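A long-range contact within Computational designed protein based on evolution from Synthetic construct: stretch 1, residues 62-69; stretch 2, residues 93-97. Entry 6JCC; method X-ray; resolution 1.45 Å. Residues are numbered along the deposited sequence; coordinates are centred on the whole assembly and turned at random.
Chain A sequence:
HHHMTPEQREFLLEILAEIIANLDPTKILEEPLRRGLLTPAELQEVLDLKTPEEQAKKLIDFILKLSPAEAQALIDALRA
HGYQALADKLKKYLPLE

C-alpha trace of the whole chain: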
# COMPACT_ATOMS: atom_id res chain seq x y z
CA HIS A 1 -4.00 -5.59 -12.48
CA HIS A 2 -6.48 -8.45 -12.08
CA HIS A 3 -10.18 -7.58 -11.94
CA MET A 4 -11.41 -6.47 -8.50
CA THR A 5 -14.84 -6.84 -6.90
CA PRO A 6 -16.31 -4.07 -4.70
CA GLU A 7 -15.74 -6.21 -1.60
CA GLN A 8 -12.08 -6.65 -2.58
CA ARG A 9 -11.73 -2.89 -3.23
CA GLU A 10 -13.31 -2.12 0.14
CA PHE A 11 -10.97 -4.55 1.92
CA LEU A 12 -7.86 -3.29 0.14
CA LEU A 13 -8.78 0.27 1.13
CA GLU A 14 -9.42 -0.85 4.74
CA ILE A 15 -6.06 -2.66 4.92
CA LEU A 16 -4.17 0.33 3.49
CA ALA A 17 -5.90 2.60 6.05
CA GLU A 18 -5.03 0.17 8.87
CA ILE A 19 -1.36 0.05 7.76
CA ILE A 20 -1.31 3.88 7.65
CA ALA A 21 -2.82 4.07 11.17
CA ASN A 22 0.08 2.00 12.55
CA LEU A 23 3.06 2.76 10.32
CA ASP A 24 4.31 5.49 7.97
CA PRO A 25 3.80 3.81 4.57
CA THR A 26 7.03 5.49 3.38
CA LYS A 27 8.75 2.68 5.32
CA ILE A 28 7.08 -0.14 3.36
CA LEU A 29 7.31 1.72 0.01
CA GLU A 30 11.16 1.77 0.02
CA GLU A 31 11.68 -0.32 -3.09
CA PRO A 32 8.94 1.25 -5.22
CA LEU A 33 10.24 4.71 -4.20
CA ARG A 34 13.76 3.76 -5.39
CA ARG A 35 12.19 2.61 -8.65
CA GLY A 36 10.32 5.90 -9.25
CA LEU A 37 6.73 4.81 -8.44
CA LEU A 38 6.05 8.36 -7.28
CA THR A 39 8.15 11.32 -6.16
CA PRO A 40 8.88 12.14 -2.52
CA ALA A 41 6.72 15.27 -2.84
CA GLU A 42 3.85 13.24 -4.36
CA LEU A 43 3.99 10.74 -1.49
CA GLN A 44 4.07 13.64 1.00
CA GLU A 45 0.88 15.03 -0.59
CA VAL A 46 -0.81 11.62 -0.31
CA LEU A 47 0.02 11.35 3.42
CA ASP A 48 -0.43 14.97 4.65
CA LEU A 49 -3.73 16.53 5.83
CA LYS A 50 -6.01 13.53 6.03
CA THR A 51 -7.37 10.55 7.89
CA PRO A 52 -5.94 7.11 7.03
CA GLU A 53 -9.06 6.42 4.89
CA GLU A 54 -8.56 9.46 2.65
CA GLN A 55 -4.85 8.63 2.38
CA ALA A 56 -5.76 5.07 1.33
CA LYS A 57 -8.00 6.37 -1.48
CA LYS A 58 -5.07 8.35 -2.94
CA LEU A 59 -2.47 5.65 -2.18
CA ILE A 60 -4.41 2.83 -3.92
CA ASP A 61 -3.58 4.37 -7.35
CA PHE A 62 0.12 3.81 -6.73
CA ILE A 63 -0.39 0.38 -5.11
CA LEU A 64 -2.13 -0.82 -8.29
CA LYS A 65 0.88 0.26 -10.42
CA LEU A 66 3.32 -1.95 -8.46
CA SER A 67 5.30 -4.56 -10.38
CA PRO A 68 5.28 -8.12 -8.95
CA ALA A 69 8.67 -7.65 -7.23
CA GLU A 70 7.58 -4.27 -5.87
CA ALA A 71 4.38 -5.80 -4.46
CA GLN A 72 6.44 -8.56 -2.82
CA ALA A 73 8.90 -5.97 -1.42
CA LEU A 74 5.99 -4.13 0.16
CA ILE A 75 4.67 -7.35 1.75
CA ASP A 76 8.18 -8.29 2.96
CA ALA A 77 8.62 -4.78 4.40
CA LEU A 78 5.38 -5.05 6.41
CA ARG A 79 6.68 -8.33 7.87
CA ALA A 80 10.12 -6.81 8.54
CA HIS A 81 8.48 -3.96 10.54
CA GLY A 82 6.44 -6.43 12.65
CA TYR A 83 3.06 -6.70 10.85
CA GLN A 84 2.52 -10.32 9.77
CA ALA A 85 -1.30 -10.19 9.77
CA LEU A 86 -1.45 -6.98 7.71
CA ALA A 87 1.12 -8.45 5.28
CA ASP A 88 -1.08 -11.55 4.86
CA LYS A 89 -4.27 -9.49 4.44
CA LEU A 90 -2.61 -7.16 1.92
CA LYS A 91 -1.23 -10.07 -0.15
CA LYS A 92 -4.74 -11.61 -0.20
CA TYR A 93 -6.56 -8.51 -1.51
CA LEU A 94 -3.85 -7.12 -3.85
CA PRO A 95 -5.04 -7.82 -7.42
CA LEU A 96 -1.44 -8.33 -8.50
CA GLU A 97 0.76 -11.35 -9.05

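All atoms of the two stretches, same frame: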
# COMPACT_ATOMS: atom_id res chain seq x y z
N PHE A 62 -1.28 4.18 -6.62
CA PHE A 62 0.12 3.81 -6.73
C PHE A 62 0.34 2.33 -6.41
O PHE A 62 1.15 1.67 -7.07
CB PHE A 62 0.96 4.72 -5.83
CG PHE A 62 0.84 6.16 -6.20
CD1 PHE A 62 1.52 6.66 -7.30
CD2 PHE A 62 0.00 7.01 -5.48
CE1 PHE A 62 1.40 8.00 -7.67
CE2 PHE A 62 -0.12 8.35 -5.85
CZ PHE A 62 0.58 8.84 -6.94
N ILE A 63 -0.42 1.81 -5.45
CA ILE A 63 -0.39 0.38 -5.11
C ILE A 63 -0.73 -0.48 -6.33
O ILE A 63 -0.09 -1.49 -6.57
CB ILE A 63 -1.36 0.06 -3.93
CG1 ILE A 63 -0.93 0.78 -2.64
CG2 ILE A 63 -1.47 -1.44 -3.68
CD1 ILE A 63 0.45 0.44 -2.10
N LEU A 64 -1.73 -0.06 -7.11
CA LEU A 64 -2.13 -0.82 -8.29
C LEU A 64 -1.16 -0.74 -9.48
O LEU A 64 -1.29 -1.52 -10.42
CB LEU A 64 -3.56 -0.45 -8.72
CG LEU A 64 -4.64 -0.80 -7.69
CD1 LEU A 64 -5.99 -0.27 -8.16
CD2 LEU A 64 -4.74 -2.30 -7.42
N LYS A 65 -0.20 0.18 -9.43
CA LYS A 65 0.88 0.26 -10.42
C LYS A 65 2.14 -0.52 -10.04
O LYS A 65 3.10 -0.53 -10.81
CB LYS A 65 1.23 1.73 -10.70
CG LYS A 65 0.08 2.52 -11.31
CD LYS A 65 0.54 3.81 -11.96
CE LYS A 65 1.04 4.83 -10.94
NZ LYS A 65 1.20 6.17 -11.56
N LEU A 66 2.15 -1.18 -8.88
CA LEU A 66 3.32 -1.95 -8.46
C LEU A 66 3.60 -3.12 -9.40
O LEU A 66 2.67 -3.81 -9.83
CB LEU A 66 3.14 -2.50 -7.04
CG LEU A 66 3.03 -1.50 -5.88
CD1 LEU A 66 2.49 -2.20 -4.64
CD2 LEU A 66 4.36 -0.84 -5.57
N SER A 67 4.87 -3.35 -9.69
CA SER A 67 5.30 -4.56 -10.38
C SER A 67 5.23 -5.73 -9.38
O SER A 67 5.12 -5.50 -8.18
CB SER A 67 6.73 -4.41 -10.89
OG SER A 67 7.66 -4.46 -9.83
N PRO A 68 5.30 -6.98 -9.87
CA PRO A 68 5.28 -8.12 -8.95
C PRO A 68 6.34 -8.08 -7.85
O PRO A 68 6.02 -8.32 -6.69
CB PRO A 68 5.51 -9.31 -9.89
CG PRO A 68 4.86 -8.88 -11.15
CD PRO A 68 5.17 -7.42 -11.28
N ALA A 69 7.58 -7.76 -8.21
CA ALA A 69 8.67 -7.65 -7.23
C ALA A 69 8.47 -6.50 -6.25
O ALA A 69 8.81 -6.62 -5.08
CB ALA A 69 10.01 -7.51 -7.94
N TYR A 93 -5.68 -9.44 -0.79
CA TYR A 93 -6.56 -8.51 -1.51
C TYR A 93 -5.88 -7.68 -2.61
O TYR A 93 -6.57 -6.99 -3.37
CB TYR A 93 -7.29 -7.60 -0.52
CG TYR A 93 -8.28 -8.37 0.33
CD1 TYR A 93 -9.47 -8.86 -0.21
CD2 TYR A 93 -8.01 -8.62 1.68
CE1 TYR A 93 -10.37 -9.57 0.57
CE2 TYR A 93 -8.91 -9.33 2.47
CZ TYR A 93 -10.08 -9.80 1.91
OH TYR A 93 -10.97 -10.51 2.69
N LEU A 94 -4.55 -7.75 -2.72
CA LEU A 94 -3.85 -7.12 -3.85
C LEU A 94 -4.22 -7.87 -5.12
O LEU A 94 -4.06 -9.09 -5.17
CB LEU A 94 -2.33 -7.18 -3.69
CG LEU A 94 -1.64 -6.06 -2.92
CD1 LEU A 94 -0.16 -6.38 -2.78
CD2 LEU A 94 -1.82 -4.72 -3.60
N PRO A 95 -4.70 -7.16 -6.15
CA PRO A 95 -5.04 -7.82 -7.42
C PRO A 95 -3.83 -7.87 -8.35
O PRO A 95 -3.92 -7.52 -9.53
CB PRO A 95 -6.12 -6.90 -7.96
CG PRO A 95 -5.62 -5.55 -7.59
CD PRO A 95 -4.98 -5.71 -6.23
N LEU A 96 -2.70 -8.31 -7.80
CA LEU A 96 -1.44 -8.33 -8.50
C LEU A 96 -0.79 -9.66 -8.24
O LEU A 96 -1.02 -10.28 -7.20
CB LEU A 96 -0.52 -7.21 -7.98
CG LEU A 96 -1.03 -5.78 -8.13
CD1 LEU A 96 -0.16 -4.80 -7.38
CD2 LEU A 96 -1.11 -5.40 -9.59
N GLU A 97 0.04 -10.09 -9.18
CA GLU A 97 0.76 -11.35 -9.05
C GLU A 97 2.08 -11.13 -8.32
O GLU A 97 2.09 -10.95 -7.10
CB GLU A 97 0.99 -11.96 -10.44
O HOH W 1 4.19 -10.26 -5.53

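This is a small, almost wholly apolar contact, in which the carboxy-terminal tail packs leucine and proline side chains against the turn from Ile63 to Leu66, with one water joining the two backbones at its edge. The buried surface, 319 Å² summed over both sides, is modest, and no direct hydrogen bond crosses between the atoms modelled; the side chain of Glu97 is modelled only to CB, so nothing can be said of its side-chain carboxylate.

Three pairs of apolar side chains carry the packing. Ile63 CG2 lies 3.3 Å from Leu94 CD2, a tight approach for two methyl groups. The CA-to-CB bond of Leu94 points sideways to the first stretch, but the end of its side chain comes nearer, so the contact is made by the branch tip. Leu64 behaves similarly: its CA-to-CB bond is also sideways, yet with chi1 at m and chi2 at t its CD2 reaches to 3.4 Å from Pro95 CG, meeting the proline ring.

Leu96 has the largest covered area of any residue here, 69 Å², and its CA-to-CB bond points toward the first stretch. Its CD1 sits 4.0 Å from Leu66 CB, and Leu66 in turn directs its own CA-to-CB bond toward the tail. Leu96 CD1 also lies 3.4 Å from Ile63 O and 3.9 Å from Leu66 O, while Leu96 CD2 is 4.0 Å from Leu64 O. The leucine therefore packs against backbone carbonyls as well as a side chain; these carbon-to-oxygen approaches are packing contacts.

The turn that receives Leu96 is well defined. Ile63 to Leu66 form a type I beta turn, closed by a hydrogen bond from Leu66 N to Ile63 O at 3.2 Å; Lys65 N also donates to Phe62 O at 3.1 Å. Ile63 O thus accepts a hydrogen bond within its own stretch while Leu96 CD1 lies against it. Within the tail, Leu94 is the first residue to leave helical phi/psi, and a weak hydrogen bond joins Leu96 N to Leu94 O at 3.1 Å.

At the exposed edge, the closest CA pair is Pro68 and Glu97, with their CA atoms 5.6 Å apart. Direct contact is loose, Pro68 CB lying 4.2 Å from Glu97 C. Here the water supplies the polar link, donating to Pro68 O at 2.9 Å from its oxygen and to Glu97 O at 2.7 Å, and so bridging the two backbone oxygens.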